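Local coordinates for catechol 2,3-dioxygenase (Pseudomonas sp. KL28, PDB 3HPY), which probably catalyses the iron-dependent extradiol cleavage of catechol by dioxygen, opening the ring to 2-hydroxy-6-oxohexa-2,4-dienoate, at residues T4-P9 against E171-Y176; P9-V14 against L117-A122; L32-R37 against V43-W48; I66-F71 against R107-L112. One frame throughout, in Å; residues are numbered along the deposited sequence.

Contact 1 (T4-P9 against E171-Y176)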
# COMPACT_ATOMS: atom_id res chain seq x y z
N THR C 4 27.54 4.92 16.96
CA THR C 4 28.93 5.39 17.05
C THR C 4 29.75 4.74 15.94
O THR C 4 29.24 3.89 15.20
CB THR C 4 29.59 5.02 18.41
OG1 THR C 4 29.56 3.61 18.59
CG2 THR C 4 28.87 5.69 19.58
N GLY C 5 31.02 5.12 15.83
CA GLY C 5 31.88 4.54 14.81
C GLY C 5 31.40 4.77 13.38
O GLY C 5 31.15 5.92 12.98
N VAL C 6 31.30 3.70 12.61
CA VAL C 6 30.83 3.80 11.23
C VAL C 6 29.30 3.92 11.28
O VAL C 6 28.62 3.01 11.74
CB VAL C 6 31.21 2.56 10.41
CG1 VAL C 6 30.76 2.71 8.98
CG2 VAL C 6 32.72 2.34 10.48
N LEU C 7 28.78 5.05 10.82
CA LEU C 7 27.35 5.30 10.89
C LEU C 7 26.51 4.77 9.74
O LEU C 7 25.53 4.06 9.96
CB LEU C 7 27.10 6.81 11.01
CG LEU C 7 27.73 7.56 12.18
CD1 LEU C 7 27.34 9.03 12.12
CD2 LEU C 7 27.26 6.94 13.49
N ARG C 8 26.91 5.11 8.52
CA ARG C 8 26.13 4.72 7.35
C ARG C 8 26.92 4.84 6.05
O ARG C 8 28.03 5.38 6.02
CB ARG C 8 24.92 5.67 7.26
CG ARG C 8 25.26 7.17 7.54
CD ARG C 8 24.37 8.15 6.73
NE ARG C 8 24.74 9.57 6.71
CZ ARG C 8 24.96 10.34 7.79
NH1 ARG C 8 24.88 9.85 9.01
NH2 ARG C 8 25.22 11.64 7.64
N PRO C 9 26.38 4.27 4.95
CA PRO C 9 27.08 4.37 3.67
C PRO C 9 27.04 5.87 3.35
O PRO C 9 25.97 6.48 3.45
CB PRO C 9 26.18 3.59 2.72
CG PRO C 9 25.61 2.52 3.60
CD PRO C 9 25.37 3.20 4.93
N GLU C 171 35.58 -7.25 12.81
CA GLU C 171 36.58 -7.12 13.86
C GLU C 171 37.25 -5.75 13.89
O GLU C 171 37.85 -5.38 14.89
CB GLU C 171 37.64 -8.22 13.72
CG GLU C 171 37.05 -9.61 13.83
CD GLU C 171 38.10 -10.68 14.06
OE1 GLU C 171 39.15 -10.67 13.37
OE2 GLU C 171 37.87 -11.55 14.92
N VAL C 172 37.10 -4.98 12.81
CA VAL C 172 37.71 -3.66 12.76
C VAL C 172 36.74 -2.49 12.59
O VAL C 172 36.84 -1.49 13.30
CB VAL C 172 38.76 -3.59 11.63
CG1 VAL C 172 39.51 -2.27 11.69
CG2 VAL C 172 39.72 -4.75 11.75
N LEU C 173 35.80 -2.60 11.66
CA LEU C 173 34.83 -1.54 11.39
C LEU C 173 33.56 -1.54 12.24
O LEU C 173 32.65 -0.73 12.02
CB LEU C 173 34.42 -1.55 9.91
CG LEU C 173 35.46 -1.13 8.86
CD1 LEU C 173 36.22 0.09 9.37
CD2 LEU C 173 36.42 -2.26 8.60
N GLY C 174 33.48 -2.46 13.19
CA GLY C 174 32.31 -2.52 14.05
C GLY C 174 31.05 -3.02 13.37
O GLY C 174 29.94 -2.65 13.77
N PHE C 175 31.20 -3.84 12.34
CA PHE C 175 30.03 -4.39 11.66
C PHE C 175 29.71 -5.74 12.27
O PHE C 175 30.46 -6.25 13.11
CB PHE C 175 30.29 -4.55 10.16
CG PHE C 175 30.24 -3.27 9.40
CD1 PHE C 175 31.13 -2.24 9.67
CD2 PHE C 175 29.31 -3.10 8.39
CE1 PHE C 175 31.09 -1.05 8.94
CE2 PHE C 175 29.25 -1.92 7.65
CZ PHE C 175 30.14 -0.89 7.93
N TYR C 176 28.57 -6.31 11.87
CA TYR C 176 28.16 -7.62 12.36
C TYR C 176 27.31 -8.31 11.31
O TYR C 176 26.59 -7.65 10.57
CB TYR C 176 27.39 -7.49 13.68
CG TYR C 176 26.01 -6.88 13.59
CD1 TYR C 176 24.86 -7.68 13.62
CD2 TYR C 176 25.85 -5.49 13.53
CE1 TYR C 176 23.59 -7.11 13.61
CE2 TYR C 176 24.58 -4.91 13.52
CZ TYR C 176 23.46 -5.72 13.56
OH TYR C 176 22.21 -5.15 13.55
O HOH W 1 31.24 1.03 13.57

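Contact 2 (P9-V14 against L117-A122)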
# COMPACT_ATOMS: atom_id res chain seq x y z
N PRO C 9 26.38 4.27 4.95
CA PRO C 9 27.08 4.37 3.67
C PRO C 9 27.04 5.87 3.35
O PRO C 9 25.97 6.48 3.45
CB PRO C 9 26.18 3.59 2.72
CG PRO C 9 25.61 2.52 3.60
CD PRO C 9 25.37 3.20 4.93
N GLY C 10 28.19 6.46 3.00
CA GLY C 10 28.22 7.88 2.71
C GLY C 10 28.13 8.26 1.24
O GLY C 10 27.48 9.23 0.88
N HIS C 11 28.79 7.48 0.38
CA HIS C 11 28.76 7.79 -1.04
C HIS C 11 29.31 6.66 -1.91
O HIS C 11 30.09 5.82 -1.46
CB HIS C 11 29.54 9.09 -1.29
CG HIS C 11 30.98 9.03 -0.88
ND1 HIS C 11 31.65 10.14 -0.39
CD2 HIS C 11 31.88 8.02 -0.90
CE1 HIS C 11 32.91 9.80 -0.14
NE2 HIS C 11 33.07 8.53 -0.44
N ALA C 12 28.89 6.64 -3.17
CA ALA C 12 29.36 5.64 -4.12
C ALA C 12 29.89 6.34 -5.37
O ALA C 12 29.14 7.04 -6.05
CB ALA C 12 28.23 4.69 -4.50
N GLN C 13 31.18 6.18 -5.67
CA GLN C 13 31.73 6.80 -6.87
C GLN C 13 31.65 5.78 -7.99
O GLN C 13 32.37 4.78 -7.98
CB GLN C 13 33.18 7.24 -6.66
CG GLN C 13 33.82 7.83 -7.92
CD GLN C 13 33.74 9.35 -7.97
OE1 GLN C 13 34.59 10.05 -7.41
NE2 GLN C 13 32.71 9.86 -8.64
N VAL C 14 30.75 6.03 -8.94
CA VAL C 14 30.53 5.14 -10.07
C VAL C 14 30.85 5.85 -11.39
O VAL C 14 30.61 7.05 -11.54
CB VAL C 14 29.05 4.65 -10.09
CG1 VAL C 14 28.79 3.78 -11.32
CG2 VAL C 14 28.75 3.86 -8.83
N LEU C 117 37.84 -0.71 -3.22
CA LEU C 117 38.37 0.39 -2.43
C LEU C 117 37.27 0.93 -1.52
O LEU C 117 36.17 1.23 -1.98
CB LEU C 117 38.87 1.51 -3.35
CG LEU C 117 39.79 1.09 -4.50
CD1 LEU C 117 40.33 2.34 -5.18
CD2 LEU C 117 40.93 0.24 -3.98
N ILE C 118 37.58 1.07 -0.24
CA ILE C 118 36.63 1.58 0.74
C ILE C 118 37.12 2.92 1.28
O ILE C 118 38.32 3.14 1.40
CB ILE C 118 36.48 0.59 1.91
CG1 ILE C 118 36.21 -0.81 1.37
CG2 ILE C 118 35.34 1.03 2.82
CD1 ILE C 118 34.89 -0.98 0.67
N GLU C 119 36.19 3.81 1.59
CA GLU C 119 36.54 5.11 2.12
C GLU C 119 35.81 5.38 3.44
O GLU C 119 34.70 4.91 3.64
CB GLU C 119 36.18 6.21 1.12
CG GLU C 119 37.31 6.58 0.16
CD GLU C 119 36.95 7.77 -0.70
OE1 GLU C 119 36.13 8.60 -0.26
OE2 GLU C 119 37.51 7.89 -1.82
N LEU C 120 36.46 6.13 4.32
CA LEU C 120 35.89 6.50 5.61
C LEU C 120 36.13 8.00 5.79
O LEU C 120 37.26 8.47 5.64
CB LEU C 120 36.58 5.72 6.74
CG LEU C 120 35.92 4.48 7.34
CD1 LEU C 120 35.32 3.59 6.26
CD2 LEU C 120 36.95 3.72 8.13
N TYR C 121 35.07 8.75 6.07
CA TYR C 121 35.21 10.19 6.27
C TYR C 121 34.28 10.63 7.38
O TYR C 121 33.28 9.96 7.67
CB TYR C 121 34.85 10.96 5.00
CG TYR C 121 33.40 10.84 4.59
CD1 TYR C 121 32.93 9.72 3.90
CD2 TYR C 121 32.49 11.87 4.87
CE1 TYR C 121 31.60 9.62 3.50
CE2 TYR C 121 31.16 11.78 4.47
CZ TYR C 121 30.72 10.66 3.78
OH TYR C 121 29.41 10.61 3.34
N ALA C 122 34.59 11.76 7.99
CA ALA C 122 33.77 12.29 9.07
C ALA C 122 33.15 13.62 8.69
O ALA C 122 32.24 14.11 9.37
CB ALA C 122 34.61 12.46 10.33

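Contact 3 (L32-R37 against V43-W48)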
# COMPACT_ATOMS: atom_id res chain seq x y z
N LEU C 32 17.50 11.61 -8.37
CA LEU C 32 18.50 12.12 -7.44
C LEU C 32 18.62 13.62 -7.66
O LEU C 32 18.36 14.12 -8.76
CB LEU C 32 19.87 11.48 -7.68
CG LEU C 32 20.18 10.16 -6.97
CD1 LEU C 32 18.99 9.24 -6.99
CD2 LEU C 32 21.38 9.50 -7.63
N VAL C 33 19.04 14.33 -6.62
CA VAL C 33 19.23 15.77 -6.65
C VAL C 33 20.70 16.08 -6.96
O VAL C 33 21.58 15.71 -6.19
CB VAL C 33 18.83 16.39 -5.28
CG1 VAL C 33 19.05 17.89 -5.28
CG2 VAL C 33 17.36 16.07 -4.98
N GLU C 34 20.96 16.75 -8.08
CA GLU C 34 22.34 17.10 -8.47
C GLU C 34 22.83 18.12 -7.48
O GLU C 34 22.09 19.03 -7.12
CB GLU C 34 22.37 17.70 -9.88
CG GLU C 34 23.78 17.99 -10.35
CD GLU C 34 23.83 18.44 -11.80
OE1 GLU C 34 23.16 17.81 -12.64
OE2 GLU C 34 24.56 19.41 -12.09
N THR C 35 24.08 18.04 -7.06
CA THR C 35 24.45 19.00 -6.05
C THR C 35 25.74 19.78 -6.28
O THR C 35 26.09 20.67 -5.50
CB THR C 35 24.44 18.27 -4.71
OG1 THR C 35 24.93 19.14 -3.69
CG2 THR C 35 25.27 17.01 -4.81
N GLY C 36 26.41 19.45 -7.37
CA GLY C 36 27.65 20.12 -7.72
C GLY C 36 28.43 19.35 -8.76
O GLY C 36 28.25 18.14 -8.93
N ARG C 37 29.29 20.06 -9.48
CA ARG C 37 30.13 19.46 -10.51
C ARG C 37 31.50 20.11 -10.37
O ARG C 37 31.64 21.31 -10.59
CB ARG C 37 29.53 19.74 -11.89
CG ARG C 37 28.04 19.41 -11.98
CD ARG C 37 27.43 19.86 -13.29
NE ARG C 37 27.81 19.00 -14.41
CZ ARG C 37 27.33 19.12 -15.64
NH1 ARG C 37 26.45 20.07 -15.92
NH2 ARG C 37 27.73 18.30 -16.60
N VAL C 43 30.07 14.81 -11.36
CA VAL C 43 28.84 15.46 -10.93
C VAL C 43 28.28 14.72 -9.72
O VAL C 43 28.16 13.49 -9.73
CB VAL C 43 27.80 15.51 -12.08
CG1 VAL C 43 27.58 14.14 -12.63
CG2 VAL C 43 26.50 16.10 -11.58
N TYR C 44 27.97 15.48 -8.67
CA TYR C 44 27.47 14.91 -7.42
C TYR C 44 25.95 14.93 -7.29
O TYR C 44 25.28 15.89 -7.69
CB TYR C 44 28.09 15.66 -6.23
CG TYR C 44 29.61 15.75 -6.21
CD1 TYR C 44 30.30 16.48 -7.18
CD2 TYR C 44 30.35 15.13 -5.20
CE1 TYR C 44 31.68 16.59 -7.15
CE2 TYR C 44 31.75 15.24 -5.16
CZ TYR C 44 32.40 15.97 -6.13
OH TYR C 44 33.78 16.09 -6.10
N PHE C 45 25.43 13.86 -6.69
CA PHE C 45 24.00 13.69 -6.46
C PHE C 45 23.75 13.24 -5.03
O PHE C 45 24.66 12.78 -4.35
CB PHE C 45 23.42 12.61 -7.37
CG PHE C 45 23.48 12.92 -8.84
CD1 PHE C 45 24.54 12.48 -9.62
CD2 PHE C 45 22.43 13.60 -9.45
CE1 PHE C 45 24.55 12.70 -11.00
CE2 PHE C 45 22.43 13.82 -10.82
CZ PHE C 45 23.49 13.37 -11.60
N LYS C 46 22.50 13.37 -4.60
CA LYS C 46 22.07 12.94 -3.27
C LYS C 46 20.56 12.63 -3.33
O LYS C 46 19.87 13.08 -4.24
CB LYS C 46 22.32 14.02 -2.23
CG LYS C 46 21.36 15.21 -2.31
CD LYS C 46 21.65 16.20 -1.20
CE LYS C 46 21.03 15.74 0.12
NZ LYS C 46 19.55 15.97 0.10
N CYS C 47 20.07 11.86 -2.37
CA CYS C 47 18.64 11.55 -2.33
C CYS C 47 17.99 12.80 -1.74
O CYS C 47 18.58 13.43 -0.86
CB CYS C 47 18.39 10.32 -1.46
SG CYS C 47 19.08 8.79 -2.17
N TRP C 48 16.80 13.15 -2.22
CA TRP C 48 16.14 14.35 -1.72
C TRP C 48 16.00 14.40 -0.21
O TRP C 48 16.06 15.48 0.38
CB TRP C 48 14.76 14.54 -2.36
CG TRP C 48 13.72 13.55 -1.88
CD1 TRP C 48 13.44 12.33 -2.43
CD2 TRP C 48 12.86 13.70 -0.75
NE1 TRP C 48 12.44 11.70 -1.70
CE2 TRP C 48 12.07 12.52 -0.66
CE3 TRP C 48 12.67 14.70 0.21
CZ2 TRP C 48 11.11 12.33 0.34
CZ3 TRP C 48 11.70 14.51 1.22
CH2 TRP C 48 10.94 13.33 1.27

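Contact 4 (I66-F71 against R107-L112)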
# COMPACT_ATOMS: atom_id res chain seq x y z
N ILE C 66 32.44 0.59 -10.26
CA ILE C 66 32.62 1.46 -9.11
C ILE C 66 34.08 1.79 -8.81
O ILE C 66 34.93 0.90 -8.84
CB ILE C 66 32.00 0.84 -7.84
CG1 ILE C 66 32.18 1.79 -6.65
CG2 ILE C 66 32.66 -0.51 -7.54
CD1 ILE C 66 31.42 1.37 -5.42
N ASP C 67 34.37 3.05 -8.54
CA ASP C 67 35.73 3.45 -8.19
C ASP C 67 35.92 3.16 -6.71
O ASP C 67 36.87 2.49 -6.31
CB ASP C 67 35.96 4.95 -8.45
CG ASP C 67 35.87 5.31 -9.93
OD1 ASP C 67 36.28 4.48 -10.77
OD2 ASP C 67 35.41 6.43 -10.25
N PHE C 68 35.00 3.65 -5.89
CA PHE C 68 35.09 3.45 -4.46
C PHE C 68 33.76 3.65 -3.74
O PHE C 68 32.83 4.26 -4.29
CB PHE C 68 36.16 4.37 -3.87
CG PHE C 68 35.94 5.82 -4.17
CD1 PHE C 68 35.12 6.60 -3.37
CD2 PHE C 68 36.58 6.42 -5.27
CE1 PHE C 68 34.92 7.95 -3.63
CE2 PHE C 68 36.39 7.77 -5.55
CZ PHE C 68 35.56 8.55 -4.73
N PHE C 69 33.67 3.14 -2.52
CA PHE C 69 32.47 3.24 -1.71
C PHE C 69 32.86 3.75 -0.32
O PHE C 69 33.66 3.12 0.37
CB PHE C 69 31.82 1.86 -1.59
CG PHE C 69 30.43 1.89 -1.02
CD1 PHE C 69 30.18 1.39 0.25
CD2 PHE C 69 29.37 2.40 -1.77
CE1 PHE C 69 28.89 1.40 0.77
CE2 PHE C 69 28.08 2.42 -1.25
CZ PHE C 69 27.84 1.91 0.02
N GLY C 70 32.28 4.87 0.09
CA GLY C 70 32.62 5.44 1.38
C GLY C 70 31.57 5.36 2.47
O GLY C 70 30.38 5.25 2.20
N PHE C 71 32.04 5.43 3.72
CA PHE C 71 31.18 5.37 4.90
C PHE C 71 31.45 6.57 5.81
O PHE C 71 32.60 6.84 6.15
CB PHE C 71 31.46 4.11 5.70
CG PHE C 71 30.99 2.84 5.06
CD1 PHE C 71 29.68 2.41 5.24
CD2 PHE C 71 31.86 2.04 4.32
CE1 PHE C 71 29.25 1.21 4.72
CE2 PHE C 71 31.43 0.82 3.79
CZ PHE C 71 30.13 0.41 3.99
N ARG C 107 39.39 11.94 3.80
CA ARG C 107 38.89 10.59 4.03
C ARG C 107 40.01 9.56 4.02
O ARG C 107 41.04 9.75 3.37
CB ARG C 107 37.87 10.23 2.94
CG ARG C 107 37.46 11.41 2.07
CD ARG C 107 37.43 11.01 0.61
NE ARG C 107 37.68 12.15 -0.27
CZ ARG C 107 37.80 12.07 -1.59
NH1 ARG C 107 37.69 10.90 -2.21
NH2 ARG C 107 38.05 13.17 -2.29
N VAL C 108 39.80 8.47 4.74
CA VAL C 108 40.77 7.39 4.82
C VAL C 108 40.34 6.32 3.82
O VAL C 108 39.22 5.81 3.92
CB VAL C 108 40.80 6.78 6.23
CG1 VAL C 108 41.95 5.81 6.36
CG2 VAL C 108 40.90 7.89 7.26
N ARG C 109 41.21 5.99 2.87
CA ARG C 109 40.88 4.97 1.88
C ARG C 109 41.82 3.78 1.94
O ARG C 109 43.02 3.95 2.13
CB ARG C 109 40.90 5.56 0.46
CG ARG C 109 40.38 4.60 -0.61
CD ARG C 109 40.66 5.11 -2.02
NE ARG C 109 40.03 6.40 -2.31
CZ ARG C 109 40.20 7.07 -3.44
NH1 ARG C 109 40.98 6.57 -4.39
NH2 ARG C 109 39.59 8.23 -3.63
N PHE C 110 41.27 2.59 1.79
CA PHE C 110 42.07 1.38 1.82
C PHE C 110 41.48 0.36 0.85
O PHE C 110 40.36 0.54 0.37
CB PHE C 110 42.12 0.81 3.25
CG PHE C 110 40.78 0.39 3.79
CD1 PHE C 110 40.30 -0.90 3.57
CD2 PHE C 110 39.99 1.29 4.51
CE1 PHE C 110 39.06 -1.30 4.07
CE2 PHE C 110 38.75 0.90 5.01
CZ PHE C 110 38.28 -0.39 4.80
N GLU C 111 42.23 -0.69 0.55
CA GLU C 111 41.76 -1.71 -0.37
C GLU C 111 41.49 -3.01 0.38
O GLU C 111 42.27 -3.41 1.25
CB GLU C 111 42.79 -1.96 -1.48
CG GLU C 111 42.27 -2.80 -2.65
CD GLU C 111 43.35 -3.18 -3.66
OE1 GLU C 111 44.09 -2.28 -4.12
OE2 GLU C 111 43.45 -4.38 -3.99
N LEU C 112 40.37 -3.65 0.06
CA LEU C 112 40.00 -4.90 0.69
C LEU C 112 40.55 -6.07 -0.11
O LEU C 112 40.96 -5.91 -1.27
CB LEU C 112 38.47 -5.03 0.78
CG LEU C 112 37.68 -4.24 1.83
CD1 LEU C 112 36.19 -4.47 1.59
CD2 LEU C 112 38.06 -4.68 3.24

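Contact 1 (T4-P9 against E171-Y176)
The apolar side of this contact is carried by V6, whose two methyl groups divide between F175 and L173. CG1 stands anti to the backbone N (chi1 -178°) and comes up obliquely to the outer end of the phenyl ring, 3.8 Å from F175 CE1, the two side chains crossing at about a right angle. The other methyl lies beside the backbone N and meets the turn itself: V6 CG2 is 3.4 Å from L173 O and 4.3 Å from L173 CB. F175 also makes an edge-to-face pair with F169, and V6 packs on F71 and L82 as well.

The polar link is indirect, since no hydrogen bond runs straight across. One water accepts from V6 N at 2.8 Å and donates to L173 O at 2.7 Å, so the carbonyl that touches the valine methyl is also tied to the valine amide.

L173 and F175 flank G174, the residue with positive phi where the chain leaves helix 162-171 and heads for strand 176-182. The arrangement is a helix-ending turn of the C-terminal glyoxalase-like module docked on the N-terminal strand 6-7, an inter-module contact in the two-module fold of extradiol dioxygenases.

Contact 2 (P9-V14 against L117-A122)
The imidazole of H11 has Y121 over one face and E119 at its edge. The tyrosine approaches off-centre, toward the rim, with Y121 CE1 3.9 Å from H11 CE1; the planes are nearly parallel, 12° apart, but slid so far that the rings barely overlap, their centroids being 5.0 Å apart. At the edge, E119 OE1 lies in the imidazole plane, its carboxylate turned 86° to the ring. H11 NE2 gives it a weak, bent hydrogen bond of 3.1 Å, and the position of OE1 is itself less sure. The stronger partners are elsewhere: ND1 of H11 bonds to K124 NZ, and E119 OE2 makes salt bridges with R109 and R107.

All this is side-chain traffic across an intervening strand. Strands 9-16 and 117-121 of the N-terminal VOC module both border strand 65-73, and their axes here come no closer than 8.3 Å. The imidazole of H11 reaches out over G70, which G10 and H11 both face in a classic beta bulge. H11 bridges the gap with CG set between the backbone N and the carbonyl carbon (chi1 60°), and Y121 adopts the same setting. At the far end of the tyrosine, its OH comes to 3.0 Å from G10 CA, a tight fit against a residue with no side chain.

Contact 3 (L32-R37 against V43-W48)
F45, Y44 and L32 give up the largest areas in this antiparallel pairing. F45 has CG anti to its carbonyl carbon (chi1 -65°), which brings one edge carbon of the ring to the neighbouring strand: F45 CD2 is 3.6 Å from E34 CA, the approach being oblique. At the other side of its root, F45 CB meets L32 CD2 at 3.7 Å, the leucine crossing the phenylalanine at about a right angle. On the same face as F45, V43 CG2 presses on E34 CG at 3.5 Å, while R37 runs alongside V43.

Y44 projects to the other face. Its ring takes G36 O in plane at the edge, 3.2 Å from Y44 CD1, and the same carbonyl accepts a nearly straight bond from Y44 N (2.7 Å, 178°). T35 gives its amide to Y44 O, though that bond models so short that its exact length is doubtful, and T35 CG2 lies 3.4 Å from Y44 CB. Further along, V33 and K46 exchange backbone bonds, the one from V33 N to K46 O measuring 2.8 Å. The hydroxyl of Y44 is held by L102 and D38.

The hairpin forms one end of the VOC-module sheet. Strand 33-37 is the edge strand at this end, within the chain, and 43-46 lies between that and 56-60. Helix 19-29 packs on the face of E34, V43 and F45 through I23, L19 and R27; Y44 reaches I57 and M101, and L32 touches F219 on strand 213-220.

Contact 4 (I66-F71 against R107-L112)
F68 and R109 meet because of their torsions: chi1 of 56° places the phenyl CG between the backbone N and the carbonyl carbon, while R109 starts out extended and then bends at chi3 (-61°). The guanidinium therefore lies flat on the ring, planes 18° apart and centres 4.6 Å apart. It is an off-centre cation-pi stack, displaced toward the rim, in which R109 NH2 sits over one face at 3.8 Å from F68 CE2.

R107, bent at chi2, brings a second guanidinium to the end of the ring. Its approach is oblique and looser, with R107 NH1 4.1 Å from F68 CZ. This same NH1 also lies in the plane of the R109 guanidinium, at its edge. What gathers the two arginines is E119, whose OE2 accepts salt bridges from R107 NH1 and R109 NH2; R107 NH2 has a further partner in E100. The shared anion probably offsets the closeness of the two positive groups and holds R109 flat on the phenyl face.

Strand 117-121, which carries E119, lies between strands 65-73 and 107-111, so F68 and the arginines reach over it. Strand 9-16 borders 65-73 on its other side, where D67 and F68 both face Q13 in a classic beta bulge, while I96 of strand 93-96 packs against R107 and R109.

How the contacts relate
Contacts 2, 3 and 4 all belong to the N-terminal eight-stranded sheet, whereas contact 1 ties the start of the chain to the second module. Only contact 3 joins neighbouring strands, so main-chain hydrogen bonds dominate it; it is also the least buried, at the sheet's end. Contacts 2 and 4 are buried, with centres about 5 Å apart, and each skips a strand, relying on rings and charges; E119 serves both. Contact 1 is buried too, but apolar and water-bridged. It shares P9 with contact 2 and meets contact 4 where V6 CG1 lies 3.6 Å from F71 CB. Contact 3 touches none of the others.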